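Local atomic coordinates of putative protein (Neisseria meningitidis, PDB entry 2O3G), a protein that is of uncharacterised function but belongs to a membrane protein family with CBS domains and possibly binds flavin adenine dinucleotide, this piece being its transporter-associated domain. Residues Y27-P37 / D67-V75. Numbering follows the deposited sequence.
Sequences YVELAPQLNLP and DFHGWRFEV. With EDO (1,2-ethanediol), chain C.
Leu34 and Leu36 meet Trp71 where helix 27-30 and the loop after it pack against a β-hairpin, strands 65-68 and 71-79 of the antiparallel sheet in the transporter-associated domain. A type I' turn from Phe68 to Trp71 joins the strands, and no direct hydrogen bond crosses the contact, which illustrates how aromatic side chains can dock a loop on a sheet. Leu34 lies over one face of the indole, its CD2 4.0 Å from the centroid of the six-membered ring in a CH-pi contact. Leu36 sends CD2 to the pyrrole side, 3.7 Å from Trp71 CD1, while its CD1 approaches the edge of Phe73, as does Leu30 CD1. Trp71 also forms a cation-pi contact with Lys90. Phe68 meets Tyr27 edge to edge, its ring carried there by a chi1 of 180° that sets CG opposite the backbone N, with CE2 of Phe68 3.6 Å from Tyr27 OH. That hydroxyl donates to Pro37 O, tying helix 27-30 to Pro37, further along the chain. Pro37 in turn lays CG over one face of the His69 imidazole. A water bridges the segments, accepting from Trp71 NE1 at 2.9 Å and donating to Leu34 O.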
loop_
_atom_site.group_PDB
_atom_site.type_symbol
_atom_site.label_atom_id
_atom_site.label_comp_id
_atom_site.label_asym_id
_atom_site.label_seq_id
_atom_site.Cartn_x
_atom_site.Cartn_y
_atom_site.Cartn_z
ATOM N N TYR A 27 -3.709 4.924 -5.359
ATOM C CA TYR A 27 -3.664 3.781 -6.245
ATOM C C TYR A 27 -3.721 4.141 -7.675
ATOM O O TYR A 27 -2.968 3.617 -8.493
ATOM C CB TYR A 27 -4.774 2.864 -5.987
ATOM C CG TYR A 27 -4.597 1.550 -6.664
ATOM C CD1 TYR A 27 -4.066 0.481 -5.998
ATOM C CD2 TYR A 27 -4.997 1.378 -7.945
ATOM C CE1 TYR A 27 -3.886 -0.752 -6.609
ATOM C CE2 TYR A 27 -4.860 0.141 -8.590
ATOM C CZ TYR A 27 -4.293 -0.918 -7.893
ATOM O OH TYR A 27 -4.173 -2.138 -8.526
ATOM N N VAL A 28 -4.500 5.136 -7.978
ATOM C CA VAL A 28 -4.645 5.505 -9.355
ATOM C C VAL A 28 -3.386 6.104 -9.860
ATOM O O VAL A 28 -3.160 6.225 -11.049
ATOM C CB VAL A 28 -5.886 6.421 -9.448
ATOM C CG1 VAL A 28 -5.763 7.502 -10.503
ATOM C CG2 VAL A 28 -7.029 5.527 -9.753
ATOM N N GLU A 29 -2.552 6.547 -8.943
ATOM C CA GLU A 29 -1.318 7.238 -9.344
ATOM C C GLU A 29 -0.098 6.272 -9.377
ATOM O O GLU A 29 0.654 6.306 -10.319
ATOM C CB GLU A 29 -1.079 8.448 -8.436
ATOM C CG GLU A 29 -1.891 9.783 -8.864
ATOM C CD GLU A 29 -1.576 10.365 -10.295
ATOM O OE1 GLU A 29 -0.364 10.347 -10.701
ATOM O OE2 GLU A 29 -2.547 10.847 -11.011
ATOM N N LEU A 30 0.055 5.443 -8.341
ATOM C CA LEU A 30 1.024 4.377 -8.250
ATOM C C LEU A 30 0.826 3.320 -9.356
ATOM O O LEU A 30 1.762 3.025 -10.100
ATOM C CB LEU A 30 0.820 3.657 -6.941
ATOM C CG LEU A 30 2.047 3.061 -6.240
ATOM C CD1 LEU A 30 1.670 1.768 -5.620
ATOM C CD2 LEU A 30 3.296 2.948 -7.174
ATOM N N ALA A 31 -0.378 2.759 -9.455
ATOM C CA ALA A 31 -0.648 1.569 -10.295
ATOM C C ALA A 31 -0.220 1.667 -11.723
ATOM O O ALA A 31 0.481 0.838 -12.200
ATOM C CB ALA A 31 -2.073 1.161 -10.221
ATOM N N PRO A 32 -0.543 2.720 -12.401
ATOM C CA PRO A 32 -0.082 2.759 -13.768
ATOM C C PRO A 32 1.394 2.754 -13.810
ATOM O O PRO A 32 1.994 2.516 -14.796
ATOM C CB PRO A 32 -0.471 4.126 -14.226
ATOM C CG PRO A 32 -1.412 4.653 -13.240
ATOM C CD PRO A 32 -1.275 3.923 -11.986
ATOM N N GLN A 33 2.049 3.088 -12.749
ATOM C CA GLN A 33 3.491 3.062 -12.852
ATOM C C GLN A 33 4.017 1.657 -12.520
ATOM O O GLN A 33 5.059 1.318 -12.972
ATOM C CB GLN A 33 4.098 4.037 -11.822
ATOM C CG GLN A 33 4.208 5.553 -12.157
ATOM C CD GLN A 33 4.720 6.333 -10.881
ATOM O OE1 GLN A 33 5.940 6.605 -10.720
ATOM N NE2 GLN A 33 3.798 6.600 -9.944
ATOM N N LEU A 34 3.426 0.904 -11.616
ATOM C CA LEU A 34 3.947 -0.415 -11.406
ATOM C C LEU A 34 3.184 -1.484 -12.273
ATOM O O LEU A 34 3.097 -2.673 -11.930
ATOM C CB LEU A 34 3.803 -0.709 -9.941
ATOM C CG LEU A 34 5.023 -0.314 -9.122
ATOM C CD1 LEU A 34 5.637 0.984 -9.703
ATOM C CD2 LEU A 34 4.739 -0.338 -7.607
ATOM N N ASN A 35 2.550 -1.076 -13.359
ATOM C CA ASN A 35 1.458 -1.902 -13.913
ATOM C C ASN A 35 0.627 -2.671 -12.961
ATOM O O ASN A 35 0.384 -3.839 -13.214
ATOM C CB ASN A 35 2.023 -2.867 -14.931
ATOM C CG ASN A 35 2.491 -2.116 -16.114
ATOM O OD1 ASN A 35 2.017 -0.989 -16.309
ATOM N ND2 ASN A 35 3.451 -2.645 -16.884
ATOM N N LEU A 36 0.217 -2.100 -11.852
ATOM C CA LEU A 36 -0.736 -2.843 -11.007
ATOM C C LEU A 36 -2.074 -3.012 -11.686
ATOM O O LEU A 36 -2.464 -2.239 -12.550
ATOM C CB LEU A 36 -0.987 -2.142 -9.700
ATOM C CG LEU A 36 0.267 -2.111 -8.878
ATOM C CD1 LEU A 36 0.158 -1.187 -7.688
ATOM C CD2 LEU A 36 0.432 -3.517 -8.455
ATOM N N PRO A 37 -2.834 -4.007 -11.260
ATOM C CA PRO A 37 -3.994 -4.172 -12.075
ATOM C C PRO A 37 -5.169 -3.085 -11.781
ATOM O O PRO A 37 -5.410 -2.657 -10.662
ATOM C CB PRO A 37 -4.412 -5.572 -11.690
ATOM C CG PRO A 37 -4.211 -5.617 -10.263
ATOM C CD PRO A 37 -2.862 -4.899 -10.098
ATOM N N ASP A 67 0.514 -8.382 1.076
ATOM C CA ASP A 67 0.911 -8.809 -0.311
ATOM C C ASP A 67 -0.217 -8.665 -1.304
ATOM O O ASP A 67 -1.311 -9.129 -1.013
ATOM C CB ASP A 67 1.383 -10.283 -0.330
ATOM C CG ASP A 67 2.706 -10.512 0.505
ATOM O OD1 ASP A 67 3.160 -11.679 0.627
ATOM O OD2 ASP A 67 3.335 -9.531 0.984
ATOM N N PHE A 68 0.060 -8.101 -2.487
ATOM C CA PHE A 68 -0.955 -7.808 -3.442
ATOM C C PHE A 68 -0.460 -7.929 -4.905
ATOM O O PHE A 68 0.422 -7.204 -5.296
ATOM C CB PHE A 68 -1.353 -6.346 -3.120
ATOM C CG PHE A 68 -2.449 -5.735 -4.001
ATOM C CD1 PHE A 68 -3.793 -5.854 -3.642
ATOM C CD2 PHE A 68 -2.108 -4.989 -5.114
ATOM C CE1 PHE A 68 -4.855 -5.288 -4.470
ATOM C CE2 PHE A 68 -3.129 -4.353 -5.926
ATOM C CZ PHE A 68 -4.500 -4.516 -5.580
ATOM N N HIS A 69 -1.061 -8.784 -5.729
ATOM C CA HIS A 69 -0.679 -8.906 -7.102
ATOM C C HIS A 69 0.808 -8.887 -7.374
ATOM O O HIS A 69 1.256 -8.196 -8.306
ATOM C CB HIS A 69 -1.310 -7.845 -7.971
ATOM C CG HIS A 69 -2.720 -8.149 -8.333
ATOM N ND1 HIS A 69 -3.762 -8.063 -7.408
ATOM C CD2 HIS A 69 -3.266 -8.594 -9.487
ATOM C CE1 HIS A 69 -4.899 -8.400 -7.983
ATOM N NE2 HIS A 69 -4.629 -8.706 -9.249
ATOM N N GLY A 70 1.569 -9.680 -6.610
ATOM C CA GLY A 70 2.975 -9.845 -6.910
ATOM C C GLY A 70 3.898 -8.842 -6.220
ATOM O O GLY A 70 5.077 -8.829 -6.504
ATOM N N TRP A 71 3.353 -7.973 -5.376
ATOM C CA TRP A 71 4.145 -7.017 -4.653
ATOM C C TRP A 71 3.805 -7.084 -3.164
ATOM O O TRP A 71 2.758 -7.622 -2.790
ATOM C CB TRP A 71 3.844 -5.659 -5.133
ATOM C CG TRP A 71 4.021 -5.434 -6.540
ATOM C CD1 TRP A 71 3.177 -5.742 -7.494
ATOM C CD2 TRP A 71 5.091 -4.702 -7.167
ATOM N NE1 TRP A 71 3.652 -5.302 -8.741
ATOM C CE2 TRP A 71 4.833 -4.675 -8.546
ATOM C CE3 TRP A 71 6.292 -4.166 -6.702
ATOM C CZ2 TRP A 71 5.677 -4.085 -9.454
ATOM C CZ3 TRP A 71 7.140 -3.537 -7.619
ATOM C CH2 TRP A 71 6.830 -3.506 -8.980
ATOM N N ARG A 72 4.708 -6.567 -2.331
ATOM C CA ARG A 72 4.567 -6.482 -0.862
ATOM C C ARG A 72 4.550 -5.026 -0.446
ATOM O O ARG A 72 5.249 -4.175 -1.019
ATOM C CB ARG A 72 5.764 -7.105 -0.241
ATOM C CG ARG A 72 5.742 -7.097 1.214
ATOM C CD ARG A 72 6.612 -8.208 1.704
ATOM N NE ARG A 72 5.809 -9.396 1.846
ATOM C CZ ARG A 72 6.230 -10.576 2.306
ATOM N NH1 ARG A 72 7.476 -10.757 2.730
ATOM N NH2 ARG A 72 5.372 -11.581 2.348
ATOM N N PHE A 73 3.715 -4.704 0.522
ATOM C CA PHE A 73 3.559 -3.305 0.907
ATOM C C PHE A 73 3.748 -3.287 2.353
ATOM O O PHE A 73 3.086 -4.042 3.051
ATOM C CB PHE A 73 2.183 -2.874 0.568
ATOM C CG PHE A 73 1.978 -2.716 -0.904
ATOM C CD1 PHE A 73 2.189 -1.522 -1.498
ATOM C CD2 PHE A 73 1.587 -3.792 -1.683
ATOM C CE1 PHE A 73 1.949 -1.379 -2.881
ATOM C CE2 PHE A 73 1.349 -3.621 -3.027
ATOM C CZ PHE A 73 1.544 -2.411 -3.624
ATOM N N GLU A 74 4.715 -2.515 2.824
ATOM C CA GLU A 74 5.079 -2.655 4.240
ATOM C C GLU A 74 5.119 -1.332 4.908
ATOM O O GLU A 74 5.691 -0.374 4.392
ATOM C CB GLU A 74 6.441 -3.300 4.379
ATOM C CG GLU A 74 6.858 -3.560 5.831
ATOM C CD GLU A 74 8.285 -4.102 5.961
ATOM O OE1 GLU A 74 9.038 -4.155 4.941
ATOM O OE2 GLU A 74 8.659 -4.490 7.087
ATOM N N VAL A 75 4.497 -1.254 6.053
ATOM C CA VAL A 75 4.420 0.053 6.681
ATOM C C VAL A 75 5.708 0.265 7.438
ATOM O O VAL A 75 6.116 -0.528 8.318
ATOM C CB VAL A 75 3.166 0.191 7.530
ATOM C CG1 VAL A 75 2.664 -1.119 7.804
ATOM C CG2 VAL A 75 3.434 0.921 8.825
HETATM C C1 EDO C . -3.762 -11.437 -4.330
HETATM O O1 EDO C . -2.620 -10.645 -4.697
HETATM C C2 EDO C . -4.987 -10.558 -4.586
HETATM O O2 EDO C . -5.410 -10.094 -3.308
HETATM O O HOH W 1 2.980 -5.116 -11.531
#